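Local coordinates for protein cellulose synthase 1 (Gluconacetobacter xylinus, PDB 4I86) that carries a PilZ domain, a small regulatory beta-barrel module of the kind that binds cyclic di-GMP, at residues T15-E19 against T30-E34; D35-G39 against V97-F102; I69-R73 against F84-I88. All coordinates share one frame; numbering follows the deposited sequence.

Contact 1: T15-E19 against T30-E34; sequences TIPVE and TGVTE
Thr33 meets Ile16 with both its backbone and its hydroxyl. Its OG1 lies between the backbone N and the carbonyl carbon (chi1 63°), which turns it toward Ile16 N; that amide donates to OG1 over 2.9 Å, though the bond is bent, 141° at the hydrogen. Thr33 N answers by donating to Ile16 O at 2.9 Å. A side-chain oxygen thus stands in for a carbonyl just before strand 17-22 begins, and OG1 in turn donates to Ala14 O. The same torsion sends the methyl CG2 of Thr33 to the inner face, where it meets Val18 CG1 at 3.4 Å, a tight fit of two side chains crossing at about a right angle, and Ile16 CG1 at 3.5 Å. Threonine suits this place because one branch bonds while the other packs. Further along, Val18 and Gly31 form a hydrogen-bonded antiparallel pair: Val18 N reaches Gly31 O at 3.0 Å from above the carbonyl plane, and Val18 CG2 lies 3.8 Å from that oxygen. On the outer face Thr15 CG2 touches Val32 CB at 4.0 Å, and Glu19 forms a salt bridge with Arg60 of the neighbouring strand 55-63. Four hydrogen bonds across the hairpin take up much of its backbone polarity, and the neighbouring strands meet other groups, leaving Ile16 and Val18 to present hydrocarbon to the barrel interior and, through Ile16, to helix 91-105.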
loop_
_atom_site.group_PDB
_atom_site.type_symbol
_atom_site.label_atom_id
_atom_site.label_comp_id
_atom_site.label_asym_id
_atom_site.label_seq_id
_atom_site.Cartn_x
_atom_site.Cartn_y
_atom_site.Cartn_z
ATOM N N THR A 15 -7.805 -6.316 -7.104
ATOM C CA THR A 15 -6.609 -6.508 -7.890
ATOM C C THR A 15 -6.343 -5.253 -8.709
ATOM O O THR A 15 -7.028 -4.990 -9.706
ATOM C CB THR A 15 -6.760 -7.711 -8.847
ATOM O OG1 THR A 15 -6.958 -8.905 -8.081
ATOM C CG2 THR A 15 -5.503 -7.867 -9.711
ATOM N N ILE A 16 -5.351 -4.473 -8.286
ATOM C CA ILE A 16 -4.978 -3.268 -9.017
ATOM C C ILE A 16 -3.479 -3.100 -9.069
ATOM O O ILE A 16 -2.781 -3.359 -8.082
ATOM C CB ILE A 16 -5.681 -1.991 -8.464
ATOM C CG1 ILE A 16 -5.164 -1.606 -7.084
ATOM C CG2 ILE A 16 -7.192 -2.189 -8.419
ATOM C CD1 ILE A 16 -5.698 -0.274 -6.613
ATOM N N PRO A 17 -2.969 -2.685 -10.239
ATOM C CA PRO A 17 -1.533 -2.481 -10.411
ATOM C C PRO A 17 -1.030 -1.422 -9.427
ATOM O O PRO A 17 -1.694 -0.399 -9.198
ATOM C CB PRO A 17 -1.418 -1.948 -11.851
ATOM C CG PRO A 17 -2.693 -2.366 -12.511
ATOM C CD PRO A 17 -3.735 -2.333 -11.446
ATOM N N VAL A 18 0.147 -1.658 -8.868
ATOM C CA VAL A 18 0.772 -0.678 -7.999
ATOM C C VAL A 18 2.265 -0.675 -8.247
ATOM O O VAL A 18 2.825 -1.670 -8.720
ATOM C CB VAL A 18 0.491 -0.992 -6.513
ATOM C CG1 VAL A 18 -1.001 -0.931 -6.221
ATOM C CG2 VAL A 18 1.042 -2.365 -6.150
ATOM N N GLU A 19 2.913 0.442 -7.928
ATOM C CA GLU A 19 4.366 0.508 -7.942
ATOM C C GLU A 19 4.812 0.872 -6.536
ATOM O O GLU A 19 4.152 1.667 -5.858
ATOM C CB GLU A 19 4.854 1.554 -8.952
ATOM C CG GLU A 19 4.189 1.439 -10.317
ATOM C CD GLU A 19 3.861 2.794 -10.921
ATOM O OE1 GLU A 19 3.762 3.785 -10.156
ATOM O OE2 GLU A 19 3.708 2.881 -12.167
ATOM N N THR A 30 7.148 -3.442 -9.028
ATOM C CA THR A 30 5.777 -3.358 -9.499
ATOM C C THR A 30 5.047 -4.612 -9.019
ATOM O O THR A 30 5.694 -5.595 -8.665
ATOM C CB THR A 30 5.759 -3.248 -11.045
ATOM O OG1 THR A 30 6.488 -2.072 -11.435
ATOM C CG2 THR A 30 4.344 -3.142 -11.573
ATOM N N GLY A 31 3.714 -4.577 -8.996
ATOM C CA GLY A 31 2.917 -5.688 -8.493
ATOM C C GLY A 31 1.434 -5.436 -8.669
ATOM O O GLY A 31 1.056 -4.451 -9.304
ATOM N N VAL A 32 0.589 -6.333 -8.149
ATOM C CA VAL A 32 -0.839 -6.063 -8.072
ATOM C C VAL A 32 -1.322 -6.281 -6.650
ATOM O O VAL A 32 -0.763 -7.095 -5.907
ATOM C CB VAL A 32 -1.695 -6.935 -9.042
ATOM C CG1 VAL A 32 -1.430 -6.564 -10.495
ATOM C CG2 VAL A 32 -1.449 -8.420 -8.796
ATOM N N THR A 33 -2.372 -5.566 -6.273
ATOM C CA THR A 33 -2.893 -5.686 -4.921
ATOM C C THR A 33 -3.646 -7.001 -4.754
ATOM O O THR A 33 -4.103 -7.594 -5.734
ATOM C CB THR A 33 -3.827 -4.526 -4.578
ATOM O OG1 THR A 33 -4.969 -4.561 -5.453
ATOM C CG2 THR A 33 -3.082 -3.203 -4.734
ATOM N N GLU A 34 -3.784 -7.438 -3.505
ATOM C CA GLU A 34 -4.626 -8.586 -3.183
ATOM C C GLU A 34 -5.809 -8.113 -2.345
ATOM O O GLU A 34 -6.965 -8.456 -2.606
ATOM C CB GLU A 34 -3.810 -9.635 -2.428
ATOM C CG GLU A 34 -2.693 -10.248 -3.264
ATOM C CD GLU A 34 -1.761 -11.109 -2.439
ATOM O OE1 GLU A 34 -2.140 -11.457 -1.300
ATOM O OE2 GLU A 34 -0.652 -11.427 -2.922
HETATM O O HOH W 1 -5.159 -9.829 -6.769
#

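Contact 2: D35-G39 against V97-F102; sequences DLSMG and VIRLVF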
loop_
_atom_site.group_PDB
_atom_site.type_symbol
_atom_site.label_atom_id
_atom_site.label_comp_id
_atom_site.label_asym_id
_atom_site.label_seq_id
_atom_site.Cartn_x
_atom_site.Cartn_y
_atom_site.Cartn_z
ATOM N N ASP A 35 -5.516 -7.297 -1.341
ATOM C CA ASP A 35 -6.571 -6.669 -0.569
ATOM C C ASP A 35 -6.091 -5.318 -0.076
ATOM O O ASP A 35 -4.884 -5.073 0.022
ATOM C CB ASP A 35 -6.952 -7.534 0.621
ATOM C CG ASP A 35 -5.866 -7.564 1.673
ATOM O OD1 ASP A 35 -5.073 -8.522 1.657
ATOM O OD2 ASP A 35 -5.788 -6.624 2.501
ATOM N N LEU A 36 -7.039 -4.442 0.222
ATOM C CA LEU A 36 -6.735 -3.130 0.767
ATOM C C LEU A 36 -7.633 -2.962 1.971
ATOM O O LEU A 36 -8.735 -3.483 1.993
ATOM C CB LEU A 36 -7.026 -2.035 -0.265
ATOM C CG LEU A 36 -6.067 -2.053 -1.460
ATOM C CD1 LEU A 36 -6.579 -1.213 -2.595
ATOM C CD2 LEU A 36 -4.716 -1.548 -1.040
ATOM N N SER A 37 -7.150 -2.255 2.984
ATOM C CA SER A 37 -7.973 -1.933 4.138
ATOM C C SER A 37 -7.612 -0.537 4.613
ATOM O O SER A 37 -6.661 0.080 4.104
ATOM C CB SER A 37 -7.727 -2.940 5.267
ATOM O OG SER A 37 -6.348 -2.970 5.579
ATOM N N MET A 38 -8.360 -0.040 5.591
ATOM C CA MET A 38 -7.991 1.203 6.252
ATOM C C MET A 38 -6.633 1.073 6.965
ATOM O O MET A 38 -5.985 2.071 7.265
ATOM C CB MET A 38 -9.083 1.632 7.239
ATOM C CG MET A 38 -10.336 2.203 6.575
ATOM S SD MET A 38 -10.036 3.539 5.395
ATOM C CE MET A 38 -9.117 4.733 6.392
ATOM N N GLY A 39 -6.199 -0.158 7.229
ATOM C CA GLY A 39 -4.938 -0.375 7.926
ATOM C C GLY A 39 -3.726 -0.438 6.994
ATOM O O GLY A 39 -2.638 0.041 7.323
ATOM N N VAL A 97 -6.037 7.361 1.545
ATOM C CA VAL A 97 -6.341 5.993 1.962
ATOM C C VAL A 97 -7.840 5.728 1.854
ATOM O O VAL A 97 -8.242 4.703 1.329
ATOM C CB VAL A 97 -5.867 5.707 3.400
ATOM C CG1 VAL A 97 -6.373 4.321 3.876
ATOM C CG2 VAL A 97 -4.351 5.785 3.471
ATOM N N ILE A 98 -8.657 6.653 2.357
ATOM C CA ILE A 98 -10.111 6.535 2.256
ATOM C C ILE A 98 -10.551 6.445 0.788
ATOM O O ILE A 98 -11.370 5.592 0.420
ATOM C CB ILE A 98 -10.836 7.706 2.988
ATOM C CG1 ILE A 98 -10.617 7.621 4.500
ATOM C CG2 ILE A 98 -12.314 7.752 2.639
ATOM C CD1 ILE A 98 -11.172 8.818 5.296
ATOM N N ARG A 99 -10.013 7.320 -0.059
ATOM C CA ARG A 99 -10.414 7.328 -1.469
ATOM C C ARG A 99 -10.124 5.986 -2.138
ATOM O O ARG A 99 -10.922 5.502 -2.928
ATOM C CB ARG A 99 -9.709 8.452 -2.245
ATOM C CG ARG A 99 -10.304 9.841 -2.016
ATOM C CD ARG A 99 -9.770 10.855 -3.057
ATOM N NE ARG A 99 -8.456 11.352 -2.695
ATOM C CZ ARG A 99 -7.428 11.453 -3.528
ATOM N NH1 ARG A 99 -7.549 11.104 -4.800
ATOM N NH2 ARG A 99 -6.277 11.916 -3.077
ATOM N N LEU A 100 -8.957 5.423 -1.844
ATOM C CA LEU A 100 -8.557 4.114 -2.344
ATOM C C LEU A 100 -9.477 2.993 -1.875
ATOM O O LEU A 100 -10.044 2.265 -2.694
ATOM C CB LEU A 100 -7.125 3.797 -1.907
ATOM C CG LEU A 100 -6.520 2.435 -2.293
ATOM C CD1 LEU A 100 -6.557 2.211 -3.811
ATOM C CD2 LEU A 100 -5.077 2.305 -1.763
ATOM N N VAL A 101 -9.609 2.846 -0.562
ATOM C CA VAL A 101 -10.409 1.767 0.015
ATOM C C VAL A 101 -11.894 1.876 -0.320
ATOM O O VAL A 101 -12.494 0.907 -0.773
ATOM C CB VAL A 101 -10.239 1.691 1.549
ATOM C CG1 VAL A 101 -11.176 0.628 2.156
ATOM C CG2 VAL A 101 -8.799 1.399 1.902
ATOM N N PHE A 102 -12.493 3.044 -0.097
ATOM C CA PHE A 102 -13.913 3.229 -0.433
ATOM C C PHE A 102 -14.149 3.387 -1.939
ATOM O O PHE A 102 -15.239 3.062 -2.432
ATOM C CB PHE A 102 -14.547 4.405 0.323
ATOM C CG PHE A 102 -14.782 4.140 1.807
ATOM C CD1 PHE A 102 -16.059 3.869 2.290
ATOM C CD2 PHE A 102 -13.734 4.196 2.713
ATOM C CE1 PHE A 102 -16.278 3.629 3.646
ATOM C CE2 PHE A 102 -13.943 3.939 4.082
ATOM C CZ PHE A 102 -15.223 3.662 4.542
#
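Ser37 OG is gripped by two backbone amides, Gly39 N at 3.3 Å and Gly40 N, while the carbonyl end of the same residue rests against Val101 of the helix. The bond from Gly39 makes an ST turn just after the end of strand 28-36. On the helix side Val101 CG2 comes within 3.3 Å of Ser37 O, whose hydrogen-bond donor is Trp86 NE1, so this buried carbonyl is satisfied beside an apolar wall. Asp35, Ser37 and Gly40 fit the D-x-S-x-x-G signature of PilZ domains, which in relatives contributes to cyclic di-GMP binding; here its backbone leans on the C-terminal helix that covers one side of the barrel. Before the turn, Leu36 CD1 meets Leu100 CD1 at 3.6 Å, the two branched chains crossing at about a right angle. After it, Met38 bends at both chi2 (-52°) and chi3 (-56°), a curl an unbranched thioether makes easily. Its CE then lies 3.7 Å from Val97 CG1 and 3.8 Å from Ile98 CG1. Its sulfur sits at the edge of the Phe102 ring, 4.1 Å from CE2, in a Met-aromatic contact; the same ring also meets His10.

Contact 3: I69-R73 against F84-I88; sequences ILPAR and FIWTI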
loop_
_atom_site.group_PDB
_atom_site.type_symbol
_atom_site.label_atom_id
_atom_site.label_comp_id
_atom_site.label_asym_id
_atom_site.label_seq_id
_atom_site.Cartn_x
_atom_site.Cartn_y
_atom_site.Cartn_z
ATOM N N ILE A 69 -0.970 8.447 -4.324
ATOM C CA ILE A 69 0.368 8.164 -3.816
ATOM C C ILE A 69 0.315 8.122 -2.296
ATOM O O ILE A 69 -0.050 9.108 -1.662
ATOM C CB ILE A 69 1.386 9.231 -4.305
ATOM C CG1 ILE A 69 1.468 9.183 -5.827
ATOM C CG2 ILE A 69 2.749 8.990 -3.629
ATOM C CD1 ILE A 69 2.032 10.408 -6.484
ATOM N N LEU A 70 0.647 6.974 -1.713
ATOM C CA LEU A 70 0.456 6.799 -0.283
ATOM C C LEU A 70 1.731 6.341 0.407
ATOM O O LEU A 70 2.280 5.296 0.055
ATOM C CB LEU A 70 -0.669 5.788 -0.013
ATOM C CG LEU A 70 -1.987 5.915 -0.813
ATOM C CD1 LEU A 70 -1.935 5.096 -2.090
ATOM C CD2 LEU A 70 -3.148 5.467 0.045
ATOM N N PRO A 71 2.202 7.109 1.406
ATOM C CA PRO A 71 3.343 6.637 2.208
ATOM C C PRO A 71 2.927 5.398 2.981
ATOM O O PRO A 71 1.747 5.236 3.318
ATOM C CB PRO A 71 3.601 7.784 3.201
ATOM C CG PRO A 71 2.900 8.967 2.625
ATOM C CD PRO A 71 1.702 8.410 1.875
ATOM N N ALA A 72 3.885 4.528 3.262
ATOM C CA ALA A 72 3.572 3.305 3.968
ATOM C C ALA A 72 4.834 2.720 4.553
ATOM O O ALA A 72 5.924 3.287 4.421
ATOM C CB ALA A 72 2.875 2.298 3.045
ATOM N N ARG A 73 4.668 1.593 5.223
ATOM C CA ARG A 73 5.786 0.839 5.745
ATOM C C ARG A 73 5.608 -0.606 5.298
ATOM O O ARG A 73 4.555 -1.187 5.542
ATOM C CB ARG A 73 5.826 0.958 7.280
ATOM C CG ARG A 73 6.681 2.132 7.775
ATOM C CD ARG A 73 6.705 2.295 9.287
ATOM N NE ARG A 73 5.565 3.072 9.772
ATOM C CZ ARG A 73 5.490 3.648 10.973
ATOM N NH1 ARG A 73 6.502 3.551 11.836
ATOM N NH2 ARG A 73 4.396 4.331 11.306
ATOM N N PHE A 84 1.815 -4.344 3.863
ATOM C CA PHE A 84 2.103 -2.956 4.224
ATOM C C PHE A 84 1.099 -2.413 5.234
ATOM O O PHE A 84 -0.028 -2.887 5.320
ATOM C CB PHE A 84 2.063 -2.066 2.973
ATOM C CG PHE A 84 2.999 -2.504 1.873
ATOM C CD1 PHE A 84 4.208 -1.861 1.680
ATOM C CD2 PHE A 84 2.659 -3.553 1.027
ATOM C CE1 PHE A 84 5.073 -2.259 0.672
ATOM C CE2 PHE A 84 3.524 -3.954 0.014
ATOM C CZ PHE A 84 4.727 -3.306 -0.158
ATOM N N ILE A 85 1.533 -1.413 5.996
ATOM C CA ILE A 85 0.626 -0.581 6.769
ATOM C C ILE A 85 0.761 0.863 6.292
ATOM O O ILE A 85 1.867 1.334 6.057
ATOM C CB ILE A 85 0.933 -0.648 8.285
ATOM C CG1 ILE A 85 2.402 -0.300 8.543
ATOM C CG2 ILE A 85 0.600 -2.028 8.837
ATOM C CD1 ILE A 85 2.756 -0.190 10.017
ATOM N N TRP A 86 -0.359 1.556 6.125
ATOM C CA TRP A 86 -0.323 2.963 5.726
ATOM C C TRP A 86 0.346 3.807 6.792
ATOM O O TRP A 86 0.243 3.508 7.976
ATOM C CB TRP A 86 -1.741 3.486 5.501
ATOM C CG TRP A 86 -2.537 2.657 4.528
ATOM C CD1 TRP A 86 -3.730 2.039 4.759
ATOM C CD2 TRP A 86 -2.170 2.340 3.184
ATOM N NE1 TRP A 86 -4.143 1.370 3.631
ATOM C CE2 TRP A 86 -3.198 1.541 2.650
ATOM C CE3 TRP A 86 -1.075 2.671 2.373
ATOM C CZ2 TRP A 86 -3.167 1.072 1.341
ATOM C CZ3 TRP A 86 -1.043 2.202 1.083
ATOM C CH2 TRP A 86 -2.081 1.405 0.575
ATOM N N THR A 87 1.022 4.864 6.344
ATOM C CA THR A 87 1.572 5.915 7.189
ATOM C C THR A 87 0.727 7.168 6.953
ATOM O O THR A 87 0.655 7.667 5.833
ATOM C CB THR A 87 3.014 6.262 6.749
ATOM O OG1 THR A 87 3.877 5.136 6.967
ATOM C CG2 THR A 87 3.536 7.442 7.528
ATOM N N ILE A 88 0.091 7.682 7.996
ATOM C CA ILE A 88 -0.823 8.807 7.840
ATOM C C ILE A 88 -0.398 9.968 8.741
ATOM O O ILE A 88 -0.597 9.924 9.959
ATOM C CB ILE A 88 -2.272 8.387 8.212
ATOM C CG1 ILE A 88 -2.728 7.178 7.383
ATOM C CG2 ILE A 88 -3.238 9.560 8.020
ATOM C CD1 ILE A 88 -4.187 6.783 7.605
HETATM O O HOH W 2 -0.690 6.371 3.633
HETATM O O HOH W 3 6.461 5.905 6.206
#
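Trp86 and Leu70 are brought together by matching first torsions: in each, CG stands beside the backbone N and opposite the carbonyl carbon (chi1 -54° for Trp86, -46° for Leu70). Although the first side-chain bond of Trp86 leads away from strand 69-73, this torsion brings the six-membered ring back against Leu70. Leu70 CD2 lies over one face, 4.2 Å from the ring centroid and 15° off the normal, a CH-pi contact, while Leu70 CB touches CZ3 at 3.8 Å. A wide flat ring can thus accept a branched aliphatic chain on its face, and both residues also pack on Val97 of the helix. Beside them Ala72 is small enough for its CB to come within 3.3 Å of Ile85 O, and it still reaches Trp86 CE3. The backbones are held by a reciprocal pair, Arg73 N to Ile85 O at 2.9 Å and Ile85 N to Arg73 O at 3.1 Å. Thr87 N adds a nearly straight bond of 3.1 Å to Pro71 O, approaching from above the carbonyl plane. That oxygen also accepts from a water which donates to Thr87 O, so the water bridges the two carbonyls just past the end of strand 82-86; proline, lacking an amide hydrogen, still serves as an acceptor here. A second water joins Ala72 O to Thr87 OG1. On the outer side, the aliphatic start of Arg73 touches Ile85, CB to CG1 at 3.9 Å. This is an antiparallel beta hairpin with one apolar face turned inward, as expected of the beta-barrel of PilZ domains.

How the contacts relate
From the N terminus, contact 1 closes the first hairpin, joining strands 17-22 and 28-36. Strand 28-36 then runs directly into contact 2, whose long loop ends only when helix 91-105 comes back to residues 35-39. Within that span lies contact 3, the hairpin of strands 66-77 and 82-86, which opens and closes before the helix arrives; contact 1 precedes both. Contacts 1 and 2 meet where Ile16 packs on Leu36 and Leu100, and contacts 2 and 3 where Trp86 touches Val97 and its backbone N bonds to Gly39 O. Contacts 1 and 3, about 14 Å apart between centres, do not touch but belong to the same curled antiparallel sheet, which contact 2 ties to the helix.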